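Local atomic coordinates of cytochrome P450 (Bacillus subtilis subsp. subtilis, PDB entry 4RM4), a protein that binds heme and probably works as a monooxygenase that uses molecular oxygen to oxidise organic substrates. Residues 46-51 with 308-313; 115-120 with 134-139; 261-265 with 330-334. All blocks are in the same frame, centred on the assembly; numbering follows the deposited sequence.

How the interactions relate
Together the three contacts illustrate how a P450 joins parts of its chain, near and far in sequence, away from the heme site. Interaction 1 joins two strands of the mixed β-sheet, 257 residues apart, and lies across the chain's centre from interaction 2, with 36 Å between their centres. The latter closes within that long loop and belongs to the helical core. Interaction 3 opens before residues 308-313 and closes after them, so it crosses interaction 1 along the chain, at 33 Å between centres. Interactions 2 and 3 follow in series, their centres 23 Å and their nearest atoms about 9 Å apart. Helices 226-257 and 352-369 touch both, linking the helical side of the fold; the sheet belongs to its β-rich side.

Interaction 1 (46-51 with 308-313); sequences QVWSVF and DMVLAF
Two extended strands, 47-50 and 309-312, run parallel, their axes 4.5 Å apart at closest approach and inclined at 23° (signed crossing angle -23°). Trp48 lies across from Val310, Ser49 from Leu311 and Val50 from Ala312, with CA atoms 4.6 to 5.0 Å apart. The ladder is the staggered one of parallel β-sheets: Trp48 N donates to Met309 O (3.0 Å), Leu311 N to Trp48 O (2.6 Å), Val50 N to Leu311 O (2.8 Å) and Phe313 N to Val50 O (3.1 Å). Gln46, with positive phi, and Val47 form a G1 β-bulge against strand 39-42.

One face carries Val47, Ser49, Met309 and Leu311; Val47 CG1 packs on Met309 CG (3.4 Å) and Leu311 CG (3.6 Å). On the other face Val50 CG2 meets Val310 CG1 at 3.9 Å. Trp48, in an m rotamer, sends NE1 to Asp308 OD2 (3.1 Å), a side-chain hydrogen bond at the start of the ladder; Lys305 N adds a weak one to the same oxygen. At the far end the rings of Phe51 and Phe313, both m, form an offset stack, with centroids 4.7 Å apart and planes at 12°.

These are adjacent inner strands of the P450 β1 sheet. Strand 39-42 flanks 47-50 and strand 289-293 flanks 309-312, both antiparallel, while helix 53-61 packs on Val50, Val310 and Ala312, and helix 27-36 on Phe51.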
ATOM      1  N   GLN A  46      -2.345 -20.897  15.573  1.00 19.43           N
ATOM      2  CA  GLN A  46      -1.413 -21.787  14.892  1.00 16.92           C
ATOM      3  C   GLN A  46      -0.681 -21.079  13.756  1.00 20.69           C
ATOM      4  O   GLN A  46      -0.683 -21.535  12.614  1.00 22.50           O
ATOM      5  CB  GLN A  46      -2.127 -23.038  14.376  1.00 20.02           C
ATOM      6  CG  GLN A  46      -2.712 -23.912  15.482  1.00 21.94           C
ATOM      7  CD  GLN A  46      -1.675 -24.790  16.151  1.00 19.46           C
ATOM      8  OE1 GLN A  46      -0.972 -25.557  15.492  1.00 26.67           O
ATOM      9  NE2 GLN A  46      -1.576 -24.687  17.476  1.00 23.87           N
ATOM     10  N   VAL A  47      -0.064 -19.955  14.081  1.00 14.77           N
ATOM     11  CA  VAL A  47       0.701 -19.206  13.114  1.00 18.05           C
ATOM     12  C   VAL A  47       2.026 -18.740  13.692  1.00 16.55           C
ATOM     13  O   VAL A  47       2.125 -18.378  14.872  1.00 18.35           O
ATOM     14  CB  VAL A  47      -0.105 -18.008  12.574  1.00 18.13           C
ATOM     15  CG1 VAL A  47       0.701 -17.257  11.531  1.00 19.13           C
ATOM     16  CG2 VAL A  47      -1.414 -18.493  11.977  1.00 20.25           C
ATOM     17  N   TRP A  48       3.056 -18.792  12.857  1.00 16.38           N
ATOM     18  CA  TRP A  48       4.354 -18.234  13.193  1.00 15.36           C
ATOM     19  C   TRP A  48       4.431 -16.742  12.876  1.00 13.47           C
ATOM     20  O   TRP A  48       3.912 -16.300  11.865  1.00 18.23           O
ATOM     21  CB  TRP A  48       5.429 -18.942  12.374  1.00 16.78           C
ATOM     22  CG  TRP A  48       5.657 -20.366  12.743  1.00 15.02           C
ATOM     23  CD1 TRP A  48       5.140 -21.469  12.146  1.00 20.77           C
ATOM     24  CD2 TRP A  48       6.519 -20.829  13.770  1.00 16.55           C
ATOM     25  NE1 TRP A  48       5.611 -22.606  12.755  1.00 20.25           N
ATOM     26  CE2 TRP A  48       6.465 -22.235  13.763  1.00 16.69           C
ATOM     27  CE3 TRP A  48       7.317 -20.186  14.719  1.00 18.64           C
ATOM     28  CZ2 TRP A  48       7.183 -23.012  14.663  1.00 18.62           C
ATOM     29  CZ3 TRP A  48       8.046 -20.957  15.602  1.00 15.97           C
ATOM     30  CH2 TRP A  48       7.963 -22.356  15.574  1.00 15.19           C
ATOM     31  N   SER A  49       5.116 -15.985  13.725  1.00 13.55           N
ATOM     32  CA  SER A  49       5.415 -14.582  13.447  1.00 13.44           C
ATOM     33  C   SER A  49       6.930 -14.384  13.384  1.00 15.16           C
ATOM     34  O   SER A  49       7.669 -14.894  14.214  1.00 16.56           O
ATOM     35  CB  SER A  49       4.785 -13.669  14.506  1.00 15.30           C
ATOM     36  OG  SER A  49       3.374 -13.669  14.362  1.00 16.74           O
ATOM     37  N   VAL A  50       7.395 -13.665  12.372  1.00 15.67           N
ATOM     38  CA  VAL A  50       8.823 -13.519  12.137  1.00 16.84           C
ATOM     39  C   VAL A  50       9.139 -12.018  12.122  1.00 16.01           C
ATOM     40  O   VAL A  50       8.449 -11.263  11.458  1.00 13.48           O
ATOM     41  CB  VAL A  50       9.251 -14.208  10.819  1.00 20.22           C
ATOM     42  CG1 VAL A  50      10.667 -13.843  10.480  1.00 20.45           C
ATOM     43  CG2 VAL A  50       9.121 -15.734  10.959  1.00 18.83           C
ATOM     44  N   PHE A  51      10.154 -11.592  12.877  1.00 14.60           N
ATOM     45  CA  PHE A  51      10.375 -10.166  13.131  1.00 15.65           C
ATOM     46  C   PHE A  51      11.719  -9.575  12.672  1.00 16.18           C
ATOM     47  O   PHE A  51      11.842  -8.355  12.572  1.00 14.29           O
ATOM     48  CB  PHE A  51      10.194  -9.858  14.629  1.00 18.38           C
ATOM     49  CG  PHE A  51       8.782 -10.056  15.127  1.00 14.27           C
ATOM     50  CD1 PHE A  51       7.859  -9.032  15.046  1.00 17.71           C
ATOM     51  CD2 PHE A  51       8.386 -11.272  15.676  1.00 16.68           C
ATOM     52  CE1 PHE A  51       6.541  -9.218  15.498  1.00 18.34           C
ATOM     53  CE2 PHE A  51       7.079 -11.465  16.124  1.00 18.84           C
ATOM     54  CZ  PHE A  51       6.159 -10.432  16.034  1.00 22.02           C
ATOM     55  N   ASP A 308       2.276 -24.805   7.475  1.00 22.48           N
ATOM     56  CA  ASP A 308       2.168 -23.795   8.535  1.00 19.30           C
ATOM     57  C   ASP A 308       2.049 -22.391   7.958  1.00 20.16           C
ATOM     58  O   ASP A 308       2.707 -22.065   6.978  1.00 20.74           O
ATOM     59  CB  ASP A 308       3.389 -23.833   9.448  1.00 21.40           C
ATOM     60  CG  ASP A 308       3.304 -24.931  10.492  1.00 27.82           C
ATOM     61  OD1 ASP A 308       2.413 -25.800  10.384  1.00 24.51           O
ATOM     62  OD2 ASP A 308       4.135 -24.920  11.416  1.00 23.76           O
ATOM     63  N   MET A 309       1.226 -21.558   8.587  1.00 17.98           N
ATOM     64  CA  MET A 309       1.090 -20.168   8.176  1.00 21.07           C
ATOM     65  C   MET A 309       2.173 -19.336   8.868  1.00 18.15           C
ATOM     66  O   MET A 309       2.501 -19.581  10.022  1.00 16.69           O
ATOM     67  CB  MET A 309      -0.295 -19.647   8.548  1.00 19.14           C
ATOM     68  CG  MET A 309      -0.444 -18.142   8.453  1.00 29.92           C
ATOM     69  SD  MET A 309      -0.976 -17.623   6.827  1.00 41.48           S
ATOM     70  CE  MET A 309      -2.485 -18.567   6.642  1.00 39.29           C
ATOM     71  N   VAL A 310       2.754 -18.384   8.138  1.00 16.96           N
ATOM     72  CA  VAL A 310       3.802 -17.516   8.677  1.00 16.80           C
ATOM     73  C   VAL A 310       3.455 -16.055   8.424  1.00 19.92           C
ATOM     74  O   VAL A 310       3.089 -15.686   7.312  1.00 17.81           O
ATOM     75  CB  VAL A 310       5.164 -17.788   8.005  1.00 20.31           C
ATOM     76  CG1 VAL A 310       6.230 -16.840   8.548  1.00 18.39           C
ATOM     77  CG2 VAL A 310       5.580 -19.253   8.200  1.00 22.40           C
ATOM     78  N   LEU A 311       3.546 -15.238   9.467  1.00 15.09           N
ATOM     79  CA  LEU A 311       3.375 -13.796   9.344  1.00 13.02           C
ATOM     80  C   LEU A 311       4.752 -13.113   9.339  1.00 14.83           C
ATOM     81  O   LEU A 311       5.504 -13.207  10.301  1.00 14.01           O
ATOM     82  CB  LEU A 311       2.515 -13.266  10.493  1.00 15.93           C
ATOM     83  CG  LEU A 311       1.071 -13.772  10.571  1.00 19.90           C
ATOM     84  CD1 LEU A 311       0.415 -13.247  11.846  1.00 20.60           C
ATOM     85  CD2 LEU A 311       0.272 -13.337   9.342  1.00 23.65           C
ATOM     86  N   ALA A 312       5.084 -12.432   8.245  1.00 12.99           N
ATOM     87  CA  ALA A 312       6.384 -11.785   8.119  1.00 13.27           C
ATOM     88  C   ALA A 312       6.172 -10.284   8.295  1.00 16.04           C
ATOM     89  O   ALA A 312       5.569  -9.636   7.447  1.00 14.99           O
ATOM     90  CB  ALA A 312       7.004 -12.103   6.761  1.00 16.62           C
ATOM     91  N   PHE A 313       6.630  -9.760   9.423  1.00 13.42           N
ATOM     92  CA  PHE A 313       6.450  -8.356   9.777  1.00 13.00           C
ATOM     93  C   PHE A 313       7.460  -7.421   9.123  1.00 13.09           C
ATOM     94  O   PHE A 313       8.496  -7.111   9.697  1.00 13.40           O
ATOM     95  CB  PHE A 313       6.479  -8.204  11.314  1.00 14.48           C
ATOM     96  CG  PHE A 313       5.225  -8.694  11.974  1.00 19.36           C
ATOM     97  CD1 PHE A 313       4.194  -7.815  12.269  1.00 20.11           C
ATOM     98  CD2 PHE A 313       5.053 -10.042  12.262  1.00 15.14           C
ATOM     99  CE1 PHE A 313       3.012  -8.270  12.837  1.00 22.81           C
ATOM    100  CE2 PHE A 313       3.878 -10.500  12.841  1.00 18.47           C
ATOM    101  CZ  PHE A 313       2.860  -9.622  13.128  1.00 20.00           C
TER

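Interaction 2 (115-120 with 134-139); sequences ITDELI and DFSYPL
Ile115, Leu119, Ile120 and the methyl of Thr116, all with chi1 m, form the apolar face that helix 102-123 presents here; the Thr116 hydroxyl bonds to Ile112 O of its own helix. The partner segment begins at Asp134, in helix 131-136, with a wider π-type turn over 134-136. Its carbonyl is reached through a water that donates to Asp134 O (2.5 Å) and to Leu119 O (3.1 Å), a polar bridge at the margin of an otherwise apolar interface. Next comes Phe135, and the CA atoms of Phe135 and Leu119 lie 6.2 Å apart. Its t-rotamer ring swings along the helix: Phe135 CE1 lies 3.6 Å from Ile120 CG1, while Thr116 CG2 and Leu119 CB approach the ring edge. Pro138 then sets CG 3.8 Å from Leu119 CD2. Leu139, whose N bonds to Phe135 O (3.2 Å), offers CB to Leu119 CD1 at 3.6 Å and CD1 to Ile115 CG2 at 3.5 Å. Leu119 thus fits between Phe135, Pro138 and Leu139. Thr116, Ile120 and Leu139 also touch helix 352-369, and Ser136 hydrogen-bonds to Thr245 and Ser249 of helix 226-257. Such packing is characteristic of the four-helix core of cytochromes P450, here helices 102-123 (D), 138-147 (E), 226-257 and 352-369 (L).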
ATOM      1  N   ILE A 115      -4.704  16.691 -10.233  1.00 25.27           N
ATOM      2  CA  ILE A 115      -5.593  16.181  -9.200  1.00 29.75           C
ATOM      3  C   ILE A 115      -5.161  16.671  -7.814  1.00 28.35           C
ATOM      4  O   ILE A 115      -5.978  17.085  -6.987  1.00 25.88           O
ATOM      5  CB  ILE A 115      -5.590  14.645  -9.190  1.00 28.95           C
ATOM      6  CG1 ILE A 115      -6.261  14.100 -10.451  1.00 24.44           C
ATOM      7  CG2 ILE A 115      -6.289  14.131  -7.963  1.00 24.19           C
ATOM      8  CD1 ILE A 115      -5.953  12.631 -10.706  1.00 26.58           C
ATOM      9  N   THR A 116      -3.867  16.584  -7.557  1.00 26.44           N
ATOM     10  CA  THR A 116      -3.315  17.020  -6.284  1.00 25.59           C
ATOM     11  C   THR A 116      -3.616  18.498  -6.064  1.00 26.71           C
ATOM     12  O   THR A 116      -4.110  18.890  -5.006  1.00 26.87           O
ATOM     13  CB  THR A 116      -1.786  16.792  -6.234  1.00 24.58           C
ATOM     14  OG1 THR A 116      -1.515  15.384  -6.344  1.00 23.75           O
ATOM     15  CG2 THR A 116      -1.218  17.308  -4.932  1.00 27.63           C
ATOM     16  N   ASP A 117      -3.334  19.317  -7.067  1.00 25.82           N
ATOM     17  CA  ASP A 117      -3.557  20.755  -6.924  1.00 27.28           C
ATOM     18  C   ASP A 117      -5.027  21.073  -6.672  1.00 32.49           C
ATOM     19  O   ASP A 117      -5.346  21.982  -5.911  1.00 28.94           O
ATOM     20  CB  ASP A 117      -3.029  21.525  -8.137  1.00 30.96           C
ATOM     21  CG  ASP A 117      -1.525  21.423  -8.279  1.00 33.95           C
ATOM     22  OD1 ASP A 117      -0.856  21.059  -7.285  1.00 35.32           O
ATOM     23  OD2 ASP A 117      -1.008  21.712  -9.378  1.00 42.94           O
ATOM     24  N   GLU A 118      -5.919  20.309  -7.298  1.00 28.61           N
ATOM     25  CA  GLU A 118      -7.357  20.534  -7.134  1.00 28.35           C
ATOM     26  C   GLU A 118      -7.844  20.197  -5.730  1.00 28.61           C
ATOM     27  O   GLU A 118      -8.693  20.897  -5.176  1.00 29.87           O
ATOM     28  CB  GLU A 118      -8.152  19.750  -8.182  1.00 32.86           C
ATOM     29  CG  GLU A 118      -7.866  20.196  -9.602  1.00 40.19           C
ATOM     30  CD  GLU A 118      -8.873  19.659 -10.599  1.00 46.08           C
ATOM     31  OE1 GLU A 118      -9.825  18.967 -10.176  1.00 49.45           O
ATOM     32  OE2 GLU A 118      -8.712  19.936 -11.808  1.00 50.42           O
ATOM     33  N   LEU A 119      -7.303  19.125  -5.152  1.00 23.70           N
ATOM     34  CA  LEU A 119      -7.633  18.760  -3.782  1.00 28.80           C
ATOM     35  C   LEU A 119      -7.208  19.863  -2.830  1.00 24.35           C
ATOM     36  O   LEU A 119      -7.979  20.293  -1.974  1.00 25.63           O
ATOM     37  CB  LEU A 119      -6.941  17.450  -3.391  1.00 22.98           C
ATOM     38  CG  LEU A 119      -7.592  16.190  -3.960  1.00 26.28           C
ATOM     39  CD1 LEU A 119      -6.673  14.982  -3.775  1.00 27.91           C
ATOM     40  CD2 LEU A 119      -8.941  15.964  -3.308  1.00 24.01           C
ATOM     41  N   ILE A 120      -5.970  20.311  -2.988  1.00 29.52           N
ATOM     42  CA  ILE A 120      -5.405  21.332  -2.118  1.00 27.12           C
ATOM     43  C   ILE A 120      -6.217  22.634  -2.159  1.00 31.24           C
ATOM     44  O   ILE A 120      -6.475  23.249  -1.118  1.00 28.91           O
ATOM     45  CB  ILE A 120      -3.923  21.590  -2.449  1.00 27.94           C
ATOM     46  CG1 ILE A 120      -3.099  20.332  -2.139  1.00 24.47           C
ATOM     47  CG2 ILE A 120      -3.410  22.788  -1.667  1.00 27.30           C
ATOM     48  CD1 ILE A 120      -1.615  20.444  -2.438  1.00 21.03           C
ATOM     49  N   ASP A 134      -9.439  15.239   3.781  1.00 22.66           N
ATOM     50  CA  ASP A 134      -9.368  16.271   2.762  1.00 22.17           C
ATOM     51  C   ASP A 134      -8.355  16.014   1.656  1.00 26.42           C
ATOM     52  O   ASP A 134      -8.417  16.645   0.602  1.00 23.31           O
ATOM     53  CB  ASP A 134      -9.015  17.619   3.399  1.00 26.23           C
ATOM     54  CG  ASP A 134     -10.077  18.111   4.356  1.00 28.63           C
ATOM     55  OD1 ASP A 134     -11.243  17.697   4.224  1.00 32.74           O
ATOM     56  OD2 ASP A 134      -9.745  18.928   5.241  1.00 30.26           O
ATOM     57  N   PHE A 135      -7.393  15.133   1.900  1.00 21.41           N
ATOM     58  CA  PHE A 135      -6.250  15.044   0.998  1.00 17.82           C
ATOM     59  C   PHE A 135      -5.811  13.609   0.722  1.00 18.59           C
ATOM     60  O   PHE A 135      -5.995  13.117  -0.381  1.00 20.24           O
ATOM     61  CB  PHE A 135      -5.084  15.896   1.514  1.00 21.63           C
ATOM     62  CG  PHE A 135      -3.939  16.039   0.538  1.00 20.77           C
ATOM     63  CD1 PHE A 135      -4.134  16.598  -0.720  1.00 19.27           C
ATOM     64  CD2 PHE A 135      -2.663  15.636   0.892  1.00 21.62           C
ATOM     65  CE1 PHE A 135      -3.086  16.741  -1.611  1.00 18.30           C
ATOM     66  CE2 PHE A 135      -1.602  15.771   0.011  1.00 21.12           C
ATOM     67  CZ  PHE A 135      -1.805  16.330  -1.242  1.00 18.51           C
ATOM     68  N   SER A 136      -5.243  12.932   1.715  1.00 16.54           N
ATOM     69  CA  SER A 136      -4.645  11.619   1.446  1.00 17.62           C
ATOM     70  C   SER A 136      -5.656  10.511   1.153  1.00 17.84           C
ATOM     71  O   SER A 136      -5.335   9.589   0.412  1.00 19.21           O
ATOM     72  CB  SER A 136      -3.692  11.208   2.577  1.00 15.40           C
ATOM     73  OG  SER A 136      -4.400  10.992   3.775  1.00 17.25           O
ATOM     74  N   TYR A 137      -6.863  10.590   1.724  1.00 17.32           N
ATOM     75  CA  TYR A 137      -7.920   9.604   1.433  1.00 22.30           C
ATOM     76  C   TYR A 137      -8.461   9.680  -0.012  1.00 21.10           C
ATOM     77  O   TYR A 137      -8.489   8.670  -0.739  1.00 20.00           O
ATOM     78  CB  TYR A 137      -9.054   9.668   2.481  1.00 20.04           C
ATOM     79  CG  TYR A 137     -10.419   9.195   2.006  1.00 24.49           C
ATOM     80  CD1 TYR A 137     -10.628   7.886   1.611  1.00 26.89           C
ATOM     81  CD2 TYR A 137     -11.504  10.067   1.986  1.00 31.06           C
ATOM     82  CE1 TYR A 137     -11.889   7.447   1.191  1.00 28.94           C
ATOM     83  CE2 TYR A 137     -12.764   9.642   1.569  1.00 32.51           C
ATOM     84  CZ  TYR A 137     -12.948   8.335   1.171  1.00 33.24           C
ATOM     85  OH  TYR A 137     -14.201   7.921   0.761  1.00 40.06           O
ATOM     86  N   PRO A 138      -8.881  10.868  -0.450  1.00 22.13           N
ATOM     87  CA  PRO A 138      -9.432  10.933  -1.810  1.00 19.68           C
ATOM     88  C   PRO A 138      -8.404  10.793  -2.942  1.00 21.15           C
ATOM     89  O   PRO A 138      -8.749  10.286  -4.024  1.00 20.12           O
ATOM     90  CB  PRO A 138     -10.059  12.327  -1.858  1.00 24.01           C
ATOM     91  CG  PRO A 138      -9.284  13.121  -0.831  1.00 21.55           C
ATOM     92  CD  PRO A 138      -9.036  12.147   0.275  1.00 19.54           C
ATOM     93  N   LEU A 139      -7.171  11.228  -2.708  1.00 20.46           N
ATOM     94  CA  LEU A 139      -6.196  11.337  -3.795  1.00 18.48           C
ATOM     95  C   LEU A 139      -5.960  10.031  -4.572  1.00 16.46           C
ATOM     96  O   LEU A 139      -6.070  10.029  -5.801  1.00 18.16           O
ATOM     97  CB  LEU A 139      -4.881  11.954  -3.299  1.00 20.02           C
ATOM     98  CG  LEU A 139      -3.712  12.130  -4.260  1.00 22.40           C
ATOM     99  CD1 LEU A 139      -4.174  12.525  -5.642  1.00 30.49           C
ATOM    100  CD2 LEU A 139      -2.755  13.182  -3.703  1.00 25.19           C
TER
HETATM  101  O   HOH W   1      -9.915  18.336  -0.561  1.00 27.13           O

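Interaction 3 (261-265 with 330-334); sequences VYEEL and FDIRR
A turn fixed by Asp331 through both its side chain and its backbone packs on the start of helix 261-267, the most distinctive feature of this contact. In the P450 fold this helix is J, and residues 330-334 belong to the long segment before the cysteine loop. Asp331 OD1 accepts from Arg333 N (2.9 Å), an Asx turn, and Asp331 O accepts from Arg334 N (2.9 Å), closing a type I β-turn over Asp331 to Arg334. Phe330 and Ile332 point toward the helix, the nearest CA atoms being those of Val261 and Ile332, 8.0 Å apart. Ile332, in the p rotamer, is the main apolar contact: its CG2 lies 3.7 Å from Val261 CG1, and its CD1 4.2 Å from Leu265 CD2. The Phe330 ring meets Val261 CG1 with its edge, at CE2 (4.5 Å). Arg334 turns elsewhere and forms a salt bridge with Glu278; with Arg281, these match the Glu-Arg-Arg triad of P450s, so the turn bordering helix J also carries the last arginine of the triad. Beyond the apolar patch, the long side chain of Arg333 reaches out, and its NH2 makes a salt bridge with Glu264 OE2 at 3.1 Å, weak as a hydrogen bond, with an N-H...O angle of 127°.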
ATOM      1  N   VAL A 261      12.722  19.131   9.424  1.00 21.56           N
ATOM      2  CA  VAL A 261      12.576  18.422   8.154  1.00 22.14           C
ATOM      3  C   VAL A 261      11.537  19.071   7.236  1.00 22.51           C
ATOM      4  O   VAL A 261      11.732  19.132   6.026  1.00 21.68           O
ATOM      5  CB  VAL A 261      12.245  16.920   8.367  1.00 19.76           C
ATOM      6  CG1 VAL A 261      12.009  16.212   7.019  1.00 18.86           C
ATOM      7  CG2 VAL A 261      13.351  16.227   9.158  1.00 22.27           C
ATOM      8  N   TYR A 262      10.436  19.561   7.801  1.00 21.30           N
ATOM      9  CA  TYR A 262       9.400  20.213   6.990  1.00 19.25           C
ATOM     10  C   TYR A 262       9.994  21.395   6.234  1.00 22.28           C
ATOM     11  O   TYR A 262       9.781  21.559   5.036  1.00 19.46           O
ATOM     12  CB  TYR A 262       8.234  20.688   7.875  1.00 23.19           C
ATOM     13  CG  TYR A 262       6.995  21.161   7.119  1.00 20.25           C
ATOM     14  CD1 TYR A 262       5.918  20.311   6.908  1.00 20.08           C
ATOM     15  CD2 TYR A 262       6.901  22.461   6.631  1.00 22.31           C
ATOM     16  CE1 TYR A 262       4.771  20.747   6.216  1.00 19.50           C
ATOM     17  CE2 TYR A 262       5.771  22.897   5.940  1.00 21.91           C
ATOM     18  CZ  TYR A 262       4.718  22.035   5.735  1.00 22.02           C
ATOM     19  OH  TYR A 262       3.589  22.475   5.063  1.00 24.55           O
ATOM     20  N   GLU A 263      10.757  22.212   6.954  1.00 22.84           N
ATOM     21  CA  GLU A 263      11.356  23.412   6.398  0.56 21.77           C
ATOM     22  C   GLU A 263      12.429  23.067   5.369  1.00 21.75           C
ATOM     23  O   GLU A 263      12.562  23.733   4.341  1.00 25.74           O
ATOM     24  CB  GLU A 263      11.958  24.245   7.534  0.56 22.74           C
ATOM     25  CG  GLU A 263      10.955  24.678   8.608  0.56 26.17           C
ATOM     26  CD  GLU A 263      10.185  23.528   9.265  0.56 24.90           C
ATOM     27  OE1 GLU A 263      10.786  22.484   9.628  0.56 22.08           O
ATOM     28  OE2 GLU A 263       8.956  23.683   9.431  0.56 32.50           O
ATOM     29  N   GLU A 264      13.205  22.029   5.667  1.00 22.96           N
ATOM     30  CA  GLU A 264      14.261  21.570   4.765  1.00 22.53           C
ATOM     31  C   GLU A 264      13.657  21.075   3.452  1.00 25.67           C
ATOM     32  O   GLU A 264      14.169  21.374   2.374  1.00 29.50           O
ATOM     33  CB  GLU A 264      15.093  20.459   5.418  1.00 23.07           C
ATOM     34  CG  GLU A 264      16.091  19.777   4.491  1.00 25.06           C
ATOM     35  CD  GLU A 264      17.395  20.563   4.311  1.00 33.56           C
ATOM     36  OE1 GLU A 264      17.629  21.552   5.046  1.00 41.88           O
ATOM     37  OE2 GLU A 264      18.196  20.177   3.431  1.00 34.57           O
ATOM     38  N   LEU A 265      12.568  20.312   3.542  1.00 23.16           N
ATOM     39  CA  LEU A 265      11.896  19.826   2.333  1.00 21.38           C
ATOM     40  C   LEU A 265      11.279  20.981   1.541  1.00 25.68           C
ATOM     41  O   LEU A 265      11.313  20.988   0.315  1.00 26.94           O
ATOM     42  CB  LEU A 265      10.830  18.763   2.661  1.00 20.22           C
ATOM     43  CG  LEU A 265      11.393  17.387   3.027  1.00 25.77           C
ATOM     44  CD1 LEU A 265      10.295  16.379   3.420  1.00 15.74           C
ATOM     45  CD2 LEU A 265      12.254  16.859   1.880  1.00 21.09           C
ATOM     46  N   PHE A 330      14.369   8.888  11.989  1.00 21.78           N
ATOM     47  CA  PHE A 330      13.798   9.216  10.688  1.00 19.82           C
ATOM     48  C   PHE A 330      14.750  10.166   9.970  1.00 18.78           C
ATOM     49  O   PHE A 330      14.799  11.364  10.249  1.00 20.21           O
ATOM     50  CB  PHE A 330      12.400   9.824  10.854  1.00 19.79           C
ATOM     51  CG  PHE A 330      11.739  10.224   9.556  1.00 17.72           C
ATOM     52  CD1 PHE A 330      11.238   9.267   8.681  1.00 18.56           C
ATOM     53  CD2 PHE A 330      11.598  11.569   9.222  1.00 18.77           C
ATOM     54  CE1 PHE A 330      10.624   9.647   7.491  1.00 16.22           C
ATOM     55  CE2 PHE A 330      11.004  11.953   8.043  1.00 19.41           C
ATOM     56  CZ  PHE A 330      10.505  10.981   7.167  1.00 18.56           C
ATOM     57  N   ASP A 331      15.520   9.594   9.052  1.00 19.19           N
ATOM     58  CA  ASP A 331      16.618  10.270   8.368  1.00 17.67           C
ATOM     59  C   ASP A 331      16.303  10.325   6.875  1.00 17.84           C
ATOM     60  O   ASP A 331      16.520   9.348   6.142  1.00 21.37           O
ATOM     61  CB  ASP A 331      17.908   9.470   8.601  1.00 18.19           C
ATOM     62  CG  ASP A 331      19.124  10.096   7.953  1.00 18.62           C
ATOM     63  OD1 ASP A 331      18.984  11.118   7.255  1.00 17.89           O
ATOM     64  OD2 ASP A 331      20.238   9.544   8.137  1.00 21.59           O
ATOM     65  N   ILE A 332      15.786  11.460   6.417  1.00 19.26           N
ATOM     66  CA  ILE A 332      15.419  11.592   5.007  1.00 20.10           C
ATOM     67  C   ILE A 332      16.595  11.428   4.047  1.00 22.96           C
ATOM     68  O   ILE A 332      16.398  11.310   2.831  1.00 19.56           O
ATOM     69  CB  ILE A 332      14.747  12.947   4.703  1.00 21.98           C
ATOM     70  CG1 ILE A 332      15.717  14.091   4.999  1.00 23.75           C
ATOM     71  CG2 ILE A 332      13.456  13.112   5.498  1.00 20.21           C
ATOM     72  CD1 ILE A 332      15.250  15.415   4.452  1.00 20.55           C
ATOM     73  N   ARG A 333      17.811  11.423   4.579  1.00 19.81           N
ATOM     74  CA  ARG A 333      18.992  11.243   3.746  1.00 19.28           C
ATOM     75  C   ARG A 333      19.538   9.812   3.770  1.00 22.42           C
ATOM     76  O   ARG A 333      20.556   9.512   3.136  1.00 24.95           O
ATOM     77  CB  ARG A 333      20.089  12.231   4.157  1.00 21.67           C
ATOM     78  CG  ARG A 333      19.717  13.672   3.907  1.00 21.08           C
ATOM     79  CD  ARG A 333      20.799  14.622   4.398  1.00 23.99           C
ATOM     80  NE  ARG A 333      20.323  16.005   4.366  1.00 24.20           N
ATOM     81  CZ  ARG A 333      19.564  16.544   5.314  1.00 26.25           C
ATOM     82  NH1 ARG A 333      19.198  15.811   6.360  1.00 20.05           N
ATOM     83  NH2 ARG A 333      19.156  17.805   5.205  1.00 21.55           N
ATOM     84  N   ARG A 334      18.868   8.926   4.496  1.00 20.71           N
ATOM     85  CA  ARG A 334      19.350   7.553   4.605  1.00 19.79           C
ATOM     86  C   ARG A 334      19.596   6.928   3.233  1.00 22.81           C
ATOM     87  O   ARG A 334      18.676   6.800   2.421  1.00 21.23           O
ATOM     88  CB  ARG A 334      18.374   6.714   5.425  1.00 17.64           C
ATOM     89  CG  ARG A 334      18.810   5.277   5.663  1.00 20.02           C
ATOM     90  CD  ARG A 334      17.725   4.547   6.444  1.00 21.11           C
ATOM     91  NE  ARG A 334      17.454   5.198   7.721  1.00 17.52           N
ATOM     92  CZ  ARG A 334      18.139   4.941   8.833  1.00 23.87           C
ATOM     93  NH1 ARG A 334      19.130   4.058   8.799  1.00 24.67           N
ATOM     94  NH2 ARG A 334      17.836   5.553   9.976  1.00 22.18           N
TER